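Local coordinates for acetoin utilization protein (Exiguobacterium sibiricum, PDB 2Q04) that is of unproven function but probably transfers acyl groups as a GNAT-type acetyltransferase and may take part in acetoin utilization, at residues V19-P24 / G113-E118; W138-K143 / W150-I155; N181-R186 / A197-L202. All coordinates share one frame; numbering follows the deposited sequence.

From the N terminus, interaction 1 comes first: strand 19-23 meets helix 112-121 and closes a loop of 88 residues that takes in three long strands of the central sheet. Interaction 2 spans only six residues, folding 138-143 back onto helix 149-162. Interaction 3 returns to the sheet, where strand 182-187 is covered by helix 193-203 after ten intervening residues. The three follow one another in series, so none nests within or crosses another. Interactions 1 and 3 reach the same sheet on opposite sides of the chain's centre, while interactions 2 and 3 touch where Arg153 NH1 packs 3.4 Å from Asn181 O.

Interaction 1: V19-P24 / G113-E118; sequences VEIEGP and GKKLLE
Helix 112-121, which crosses over between the parallel strands 95-103 and 130-135 of a fold consistent with the GNAT family, lays Lys115 and Leu116 on Ile21 of strand 19-23. Ile21 points toward the helix and is the strand's sole point of contact, its CA lying 6.3 Å from that of Leu116. Its two branches divide the work. With CG1 beside the backbone N and anti to the carbonyl carbon (chi1 -62°), the extended CG1-CD1 arm reaches Lys115, where CD1 stops 3.2 Å from CB, tight for two carbons. The other methyl, CG2, sits 3.8 Å from Leu116 CD1 and also approaches the backbone O of Lys115. Both helix side chains cross the isoleucine at about a right angle. Lys115 meets Ile21 with the root of its chain, CB and more distantly CG; the chain then bends at chi2 and carries its ammonium away, to a long salt bridge of 3.7 Å between Lys115 NZ and Glu118 OE1. Glu22, on the strand's other face, pairs with Arg67. The same helix packs over further strands: Lys115 and Leu116 touch strands 8-12 and 62-68, and Leu117, directed away from strand 19-23, lies on Leu98 and Ile101 of strand 95-103.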
# COMPACT_ATOMS: atom_id res chain seq x y z
N VAL A 19 -14.53 4.52 -13.10
CA VAL A 19 -13.08 4.55 -12.89
C VAL A 19 -12.51 3.17 -13.14
O VAL A 19 -13.02 2.18 -12.63
CB VAL A 19 -12.72 4.99 -11.41
CG1 VAL A 19 -11.22 5.05 -11.22
CG2 VAL A 19 -13.36 6.35 -11.08
N GLU A 20 -11.45 3.10 -13.94
CA GLU A 20 -10.83 1.83 -14.24
C GLU A 20 -9.78 1.50 -13.20
O GLU A 20 -8.83 2.27 -12.97
CB GLU A 20 -10.20 1.85 -15.64
CG GLU A 20 -11.14 2.37 -16.73
CD GLU A 20 -12.53 1.76 -16.66
OE1 GLU A 20 -12.65 0.54 -16.46
OE2 GLU A 20 -13.52 2.52 -16.80
N ILE A 21 -9.98 0.37 -12.54
CA ILE A 21 -9.09 -0.08 -11.50
C ILE A 21 -8.36 -1.31 -11.98
O ILE A 21 -8.96 -2.36 -12.17
CB ILE A 21 -9.85 -0.38 -10.22
CG1 ILE A 21 -10.52 0.91 -9.72
CG2 ILE A 21 -8.91 -0.95 -9.14
CD1 ILE A 21 -11.33 0.75 -8.55
N GLU A 22 -7.05 -1.17 -12.21
CA GLU A 22 -6.31 -2.18 -12.90
C GLU A 22 -4.83 -2.19 -12.53
O GLU A 22 -4.25 -1.16 -12.18
CB GLU A 22 -6.45 -1.96 -14.40
CG GLU A 22 -5.86 -0.62 -14.88
CD GLU A 22 -6.20 -0.30 -16.30
OE1 GLU A 22 -7.33 -0.60 -16.74
OE2 GLU A 22 -5.35 0.31 -16.98
N GLY A 23 -4.21 -3.36 -12.71
CA GLY A 23 -2.78 -3.51 -12.51
C GLY A 23 -2.44 -4.96 -12.19
O GLY A 23 -3.35 -5.80 -12.09
N PRO A 24 -1.13 -5.26 -12.00
CA PRO A 24 -0.02 -4.28 -12.05
C PRO A 24 0.22 -3.70 -13.46
O PRO A 24 0.17 -4.43 -14.47
CB PRO A 24 1.21 -5.09 -11.58
CG PRO A 24 0.65 -6.36 -10.99
CD PRO A 24 -0.64 -6.61 -11.67
N GLY A 113 -10.31 3.06 -2.65
CA GLY A 113 -9.27 2.37 -1.88
C GLY A 113 -9.57 0.90 -1.73
O GLY A 113 -8.72 0.06 -2.00
N LYS A 114 -10.80 0.59 -1.31
CA LYS A 114 -11.26 -0.79 -1.17
C LYS A 114 -11.02 -1.59 -2.45
O LYS A 114 -10.44 -2.68 -2.41
CB LYS A 114 -12.78 -0.83 -0.83
CG LYS A 114 -13.11 -0.43 0.62
N LYS A 115 -11.44 -1.04 -3.59
CA LYS A 115 -11.30 -1.73 -4.89
C LYS A 115 -9.87 -1.80 -5.33
O LYS A 115 -9.46 -2.76 -5.96
CB LYS A 115 -12.12 -1.04 -5.96
CG LYS A 115 -13.50 -1.59 -6.12
CD LYS A 115 -13.49 -2.92 -6.88
CE LYS A 115 -14.90 -3.41 -7.13
NZ LYS A 115 -14.93 -4.60 -8.01
N LEU A 116 -9.15 -0.73 -5.11
CA LEU A 116 -7.74 -0.71 -5.40
C LEU A 116 -7.08 -1.92 -4.74
O LEU A 116 -6.28 -2.63 -5.36
CB LEU A 116 -7.13 0.59 -4.86
CG LEU A 116 -6.25 1.43 -5.77
CD1 LEU A 116 -6.72 1.45 -7.16
CD2 LEU A 116 -6.19 2.86 -5.22
N LEU A 117 -7.46 -2.19 -3.48
CA LEU A 117 -6.90 -3.33 -2.74
C LEU A 117 -7.45 -4.66 -3.26
O LEU A 117 -6.71 -5.65 -3.32
CB LEU A 117 -7.19 -3.19 -1.23
CG LEU A 117 -6.47 -2.06 -0.46
CD1 LEU A 117 -7.02 -1.95 0.96
CD2 LEU A 117 -4.97 -2.29 -0.44
N GLU A 118 -8.74 -4.69 -3.61
CA GLU A 118 -9.36 -5.91 -4.16
C GLU A 118 -8.63 -6.39 -5.42
O GLU A 118 -8.26 -7.55 -5.52
CB GLU A 118 -10.83 -5.66 -4.51
CG GLU A 118 -11.79 -5.72 -3.33
CD GLU A 118 -13.26 -5.52 -3.76
OE1 GLU A 118 -13.64 -5.98 -4.87
OE2 GLU A 118 -14.03 -4.91 -2.97

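Interaction 2: W138-K143 / W150-I155; sequences WHWDLK and WDYRKI. With EDO (1,2-ethanediol), chain J.
Trp140 and Tyr152 are brought face to face by different first torsions: the indole is carried beside its backbone N, with CG anti to the carbonyl carbon (chi1 -60°), whereas the phenol leaves helix 149-162 with CG anti to the backbone N (chi1 -173°). The result is an offset stack of the tyrosine ring on the five-membered ring of the indole, with centroids 4.2 Å apart and planes inclined by 21°. The CD1-CE1 side of the Tyr152 ring does the touching, CE1 lying over the indole face 3.3 Å from Trp140 CD2. At the root of the same tryptophan side chain, Trp140 CB sits over the face of the phenol in a CH-pi contact, 3.9 Å from the Tyr152 ring centroid, so the tryptophan meets the phenol with its root as well as its ring. Leu142 adds a methyl nearer the helix backbone, its CD2 3.5 Å from Tyr152 CB. At the far end of the indole, CH2 lies 4.2 Å from Arg153 CB, while the guanidinium runs on to Ala180 O and Glu157.

The indole NE1 is bound by Glu135 OE1, which fixes the ring's rotation from its polar edge. A bound 1,2-ethanediol donates from O2 to His139 O at 3.1 Å; its O1 lies near the plane of the Tyr152 ring, but the weak bond to the tyrosine hydroxyl is doubtful. Asp141 centres an inverse gamma turn and N-caps helix 142-145 through OD1 on Gly144 N, turning the chain just after the stack. Helix 149-162 supplies further packing, with Trp140 touching Val149 and Met156 and Leu142 touching Val149, while Leu147 in the connecting loop lies against Tyr152.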
# COMPACT_ATOMS: atom_id res chain seq x y z
N TRP A 138 1.45 11.87 9.80
CA TRP A 138 2.06 13.04 9.11
C TRP A 138 2.01 12.98 7.55
O TRP A 138 2.55 13.87 6.88
CB TRP A 138 3.50 13.30 9.61
CG TRP A 138 4.42 12.08 9.58
CD1 TRP A 138 4.98 11.51 8.48
CD2 TRP A 138 4.92 11.35 10.71
NE1 TRP A 138 5.77 10.44 8.85
CE2 TRP A 138 5.76 10.33 10.21
CE3 TRP A 138 4.71 11.43 12.09
CZ2 TRP A 138 6.40 9.41 11.05
CZ3 TRP A 138 5.36 10.51 12.93
CH2 TRP A 138 6.18 9.52 12.40
N HIS A 139 1.37 11.94 7.00
CA HIS A 139 1.18 11.82 5.56
C HIS A 139 -0.32 11.85 5.19
O HIS A 139 -0.68 11.74 4.02
CB HIS A 139 1.81 10.51 5.04
CG HIS A 139 3.29 10.42 5.26
ND1 HIS A 139 3.90 9.32 5.82
CD2 HIS A 139 4.28 11.30 4.99
CE1 HIS A 139 5.20 9.52 5.88
NE2 HIS A 139 5.46 10.72 5.38
N TRP A 140 -1.17 12.08 6.19
CA TRP A 140 -2.62 12.03 6.00
C TRP A 140 -3.17 13.42 5.68
O TRP A 140 -2.75 14.40 6.27
CB TRP A 140 -3.32 11.47 7.25
CG TRP A 140 -2.89 10.08 7.61
CD1 TRP A 140 -2.28 9.17 6.79
CD2 TRP A 140 -3.17 9.39 8.83
NE1 TRP A 140 -2.08 7.98 7.46
CE2 TRP A 140 -2.63 8.08 8.71
CE3 TRP A 140 -3.80 9.75 10.03
CZ2 TRP A 140 -2.69 7.14 9.74
CZ3 TRP A 140 -3.86 8.81 11.07
CH2 TRP A 140 -3.32 7.52 10.91
N ASP A 141 -4.11 13.48 4.73
CA ASP A 141 -4.72 14.75 4.32
C ASP A 141 -5.94 15.05 5.17
O ASP A 141 -7.07 15.05 4.68
CB ASP A 141 -5.10 14.72 2.84
CG ASP A 141 -5.54 16.08 2.32
OD1 ASP A 141 -5.28 17.12 3.00
OD2 ASP A 141 -6.14 16.13 1.22
N LEU A 142 -5.71 15.32 6.44
CA LEU A 142 -6.79 15.59 7.37
C LEU A 142 -7.50 16.90 7.04
O LEU A 142 -8.72 16.98 7.08
CB LEU A 142 -6.24 15.63 8.81
CG LEU A 142 -5.56 14.35 9.29
CD1 LEU A 142 -4.90 14.58 10.63
CD2 LEU A 142 -6.54 13.21 9.37
N LYS A 143 -6.71 17.94 6.70
CA LYS A 143 -7.26 19.26 6.36
C LYS A 143 -8.22 19.18 5.17
O LYS A 143 -9.25 19.84 5.14
CB LYS A 143 -6.13 20.24 6.03
CG LYS A 143 -6.59 21.66 5.72
N TRP A 150 -8.32 10.42 14.65
CA TRP A 150 -8.80 9.11 15.07
C TRP A 150 -9.92 8.60 14.17
O TRP A 150 -9.99 7.40 13.89
CB TRP A 150 -9.22 9.17 16.55
CG TRP A 150 -8.21 9.96 17.41
CD1 TRP A 150 -8.31 11.27 17.80
CD2 TRP A 150 -6.92 9.51 17.88
NE1 TRP A 150 -7.20 11.64 18.54
CE2 TRP A 150 -6.33 10.58 18.60
CE3 TRP A 150 -6.23 8.30 17.79
CZ2 TRP A 150 -5.07 10.48 19.21
CZ3 TRP A 150 -4.97 8.20 18.41
CH2 TRP A 150 -4.41 9.28 19.11
N ASP A 151 -10.75 9.52 13.65
CA ASP A 151 -11.76 9.15 12.64
C ASP A 151 -11.06 8.69 11.38
O ASP A 151 -11.46 7.70 10.75
CB ASP A 151 -12.66 10.35 12.33
CG ASP A 151 -13.40 10.84 13.55
OD1 ASP A 151 -13.44 10.10 14.56
OD2 ASP A 151 -13.92 11.97 13.52
N TYR A 152 -9.98 9.39 11.01
CA TYR A 152 -9.19 9.02 9.85
C TYR A 152 -8.61 7.64 10.03
O TYR A 152 -8.66 6.81 9.14
CB TYR A 152 -8.04 10.02 9.63
CG TYR A 152 -7.30 9.77 8.34
CD1 TYR A 152 -6.38 8.73 8.23
CD2 TYR A 152 -7.58 10.52 7.20
CE1 TYR A 152 -5.74 8.46 7.03
CE2 TYR A 152 -6.94 10.26 5.99
CZ TYR A 152 -6.01 9.23 5.92
OH TYR A 152 -5.38 8.96 4.73
N ARG A 153 -8.01 7.41 11.20
CA ARG A 153 -7.40 6.13 11.52
C ARG A 153 -8.41 4.98 11.45
O ARG A 153 -8.13 3.94 10.86
CB ARG A 153 -6.75 6.19 12.92
CG ARG A 153 -6.47 4.81 13.58
CD ARG A 153 -5.48 3.97 12.80
NE ARG A 153 -5.42 2.60 13.30
CZ ARG A 153 -4.65 2.20 14.32
NH1 ARG A 153 -3.85 3.04 14.94
NH2 ARG A 153 -4.67 0.93 14.71
N LYS A 154 -9.58 5.18 12.03
CA LYS A 154 -10.62 4.16 12.05
C LYS A 154 -11.09 3.81 10.63
O LYS A 154 -11.22 2.64 10.28
CB LYS A 154 -11.79 4.63 12.91
CG LYS A 154 -11.44 4.72 14.43
CD LYS A 154 -12.37 5.68 15.20
CE LYS A 154 -11.83 5.97 16.59
NZ LYS A 154 -12.60 7.04 17.30
N ILE A 155 -11.25 4.84 9.80
CA ILE A 155 -11.67 4.66 8.40
C ILE A 155 -10.58 4.00 7.58
O ILE A 155 -10.83 3.08 6.82
CB ILE A 155 -12.07 6.02 7.77
CG1 ILE A 155 -13.32 6.57 8.45
CG2 ILE A 155 -12.31 5.86 6.28
CD1 ILE A 155 -13.53 8.05 8.27
C1 EDO J . -3.20 8.35 3.29
O1 EDO J . -3.51 7.18 4.09
C2 EDO J . -1.93 8.12 2.50
O2 EDO J . -1.39 9.38 2.09

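Interaction 3: N181-R186 / A197-L202; sequences NCLMAR and AHFDAL. With EDO (1,2-ethanediol), chain K.
Strand 182-186 and helix 197-202 keep their backbones well apart, with 9.4 Å between the CA atoms of Ala185 and Phe199, and one ring bridges the space. Phe199 leaves the helix toward the strand, CG anti to the backbone N (chi1 170°), and its CZ end arrives between two strand side chains pointing toward it. Its CZ lies 3.7 Å from Ala185 CB and 3.8 Å from Leu183 CD2. The leucine methyl also leans on CE1 and the alanine methyl on CE2, so the two partners flank the ring's tip obliquely. Leu183 and Phe199 approach from opposite directions. Cutting Phe199 back to an alanine would probably leave Leu183 and Ala185 without the ring they meet on this helix and open a gap between helix and strand. The same ring meets Phe168 edge-to-face and rests on Leu130 and Leu132 of strand 130-135. Strand alternation turns Met184, a selenomethionine, the other way, onto Met160 of helix 149-162. At the start of the segment, ahead of the strand, Asn181 O accepts a 2.8 Å hydrogen bond from O2 of a bound 1,2-ethanediol. With helices covering both faces of its sheet, the arrangement is that of a layered alpha/beta fold, consistent with the GNAT family.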
# COMPACT_ATOMS: atom_id res chain seq x y z
N ASN A 181 -0.58 6.13 14.64
CA ASN A 181 0.23 5.38 13.67
C ASN A 181 -0.01 3.90 13.85
O ASN A 181 -0.44 3.46 14.93
CB ASN A 181 1.72 5.68 13.83
CG ASN A 181 2.04 7.15 13.70
OD1 ASN A 181 1.28 7.92 13.10
ND2 ASN A 181 3.16 7.56 14.28
N CYS A 182 0.26 3.12 12.83
CA CYS A 182 0.08 1.69 12.94
C CYS A 182 0.82 0.86 11.90
O CYS A 182 1.13 1.33 10.81
CB CYS A 182 -1.42 1.34 12.91
SG CYS A 182 -2.26 1.65 11.32
N LEU A 183 1.13 -0.36 12.29
CA LEU A 183 1.64 -1.36 11.40
C LEU A 183 0.51 -2.32 11.14
O LEU A 183 -0.19 -2.73 12.06
CB LEU A 183 2.80 -2.11 12.07
CG LEU A 183 3.21 -3.47 11.48
CD1 LEU A 183 3.88 -3.30 10.11
CD2 LEU A 183 4.13 -4.18 12.45
N MSE A 184 0.31 -2.66 9.89
CA MSE A 184 -0.69 -3.65 9.53
C MSE A 184 -0.07 -4.62 8.58
O MSE A 184 0.92 -4.30 7.93
CB MSE A 184 -1.90 -2.98 8.87
CG MSE A 184 -2.58 -1.97 9.73
SE MSE A 184 -4.11 -1.25 8.88
CE MSE A 184 -5.19 -2.86 8.79
N ALA A 185 -0.65 -5.80 8.47
CA ALA A 185 -0.11 -6.80 7.58
C ALA A 185 -1.13 -7.85 7.17
O ALA A 185 -1.99 -8.22 7.93
CB ALA A 185 1.09 -7.45 8.19
N ARG A 186 -0.97 -8.34 5.94
CA ARG A 186 -1.80 -9.40 5.41
C ARG A 186 -0.94 -10.63 5.22
O ARG A 186 0.02 -10.61 4.42
CB ARG A 186 -2.40 -8.99 4.06
CG ARG A 186 -3.27 -10.07 3.38
CD ARG A 186 -3.56 -9.69 1.92
NE ARG A 186 -4.76 -10.34 1.36
CZ ARG A 186 -4.77 -11.54 0.78
NH1 ARG A 186 -3.68 -12.29 0.75
NH2 ARG A 186 -5.90 -12.01 0.29
N ALA A 197 7.19 -15.79 11.65
CA ALA A 197 8.06 -15.66 12.82
C ALA A 197 9.06 -14.54 12.62
O ALA A 197 9.38 -13.83 13.56
CB ALA A 197 8.78 -16.97 13.08
N HIS A 198 9.56 -14.41 11.39
CA HIS A 198 10.49 -13.35 11.07
C HIS A 198 9.81 -12.00 11.20
O HIS A 198 10.38 -11.07 11.74
CB HIS A 198 11.01 -13.53 9.66
CG HIS A 198 12.04 -12.51 9.26
ND1 HIS A 198 13.15 -12.24 10.03
CD2 HIS A 198 12.17 -11.77 8.14
CE1 HIS A 198 13.90 -11.34 9.42
NE2 HIS A 198 13.33 -11.04 8.27
N PHE A 199 8.59 -11.92 10.71
CA PHE A 199 7.80 -10.70 10.81
C PHE A 199 7.60 -10.32 12.27
O PHE A 199 7.71 -9.15 12.62
CB PHE A 199 6.45 -10.86 10.11
CG PHE A 199 5.47 -9.73 10.39
CD1 PHE A 199 5.76 -8.43 9.98
CD2 PHE A 199 4.26 -9.98 11.01
CE1 PHE A 199 4.86 -7.39 10.23
CE2 PHE A 199 3.35 -8.94 11.25
CZ PHE A 199 3.66 -7.65 10.86
N ASP A 200 7.28 -11.30 13.11
CA ASP A 200 7.10 -11.05 14.56
C ASP A 200 8.39 -10.51 15.17
O ASP A 200 8.35 -9.69 16.06
CB ASP A 200 6.71 -12.34 15.30
CG ASP A 200 5.28 -12.78 15.02
OD1 ASP A 200 4.44 -11.92 14.64
OD2 ASP A 200 4.98 -13.98 15.21
N ALA A 201 9.52 -11.03 14.70
CA ALA A 201 10.83 -10.61 15.19
C ALA A 201 11.16 -9.17 14.75
O ALA A 201 11.88 -8.45 15.44
CB ALA A 201 11.91 -11.57 14.70
N LEU A 202 10.63 -8.77 13.59
CA LEU A 202 10.85 -7.40 13.07
C LEU A 202 10.01 -6.37 13.82
O LEU A 202 10.49 -5.30 14.16
CB LEU A 202 10.52 -7.33 11.58
CG LEU A 202 11.47 -8.08 10.65
CD1 LEU A 202 10.96 -8.01 9.23
CD2 LEU A 202 12.88 -7.53 10.74
C1 EDO K . 1.35 0.59 18.75
O1 EDO K . 1.88 -0.76 18.79
C2 EDO K . 0.83 0.90 17.34
O2 EDO K . -0.02 2.06 17.33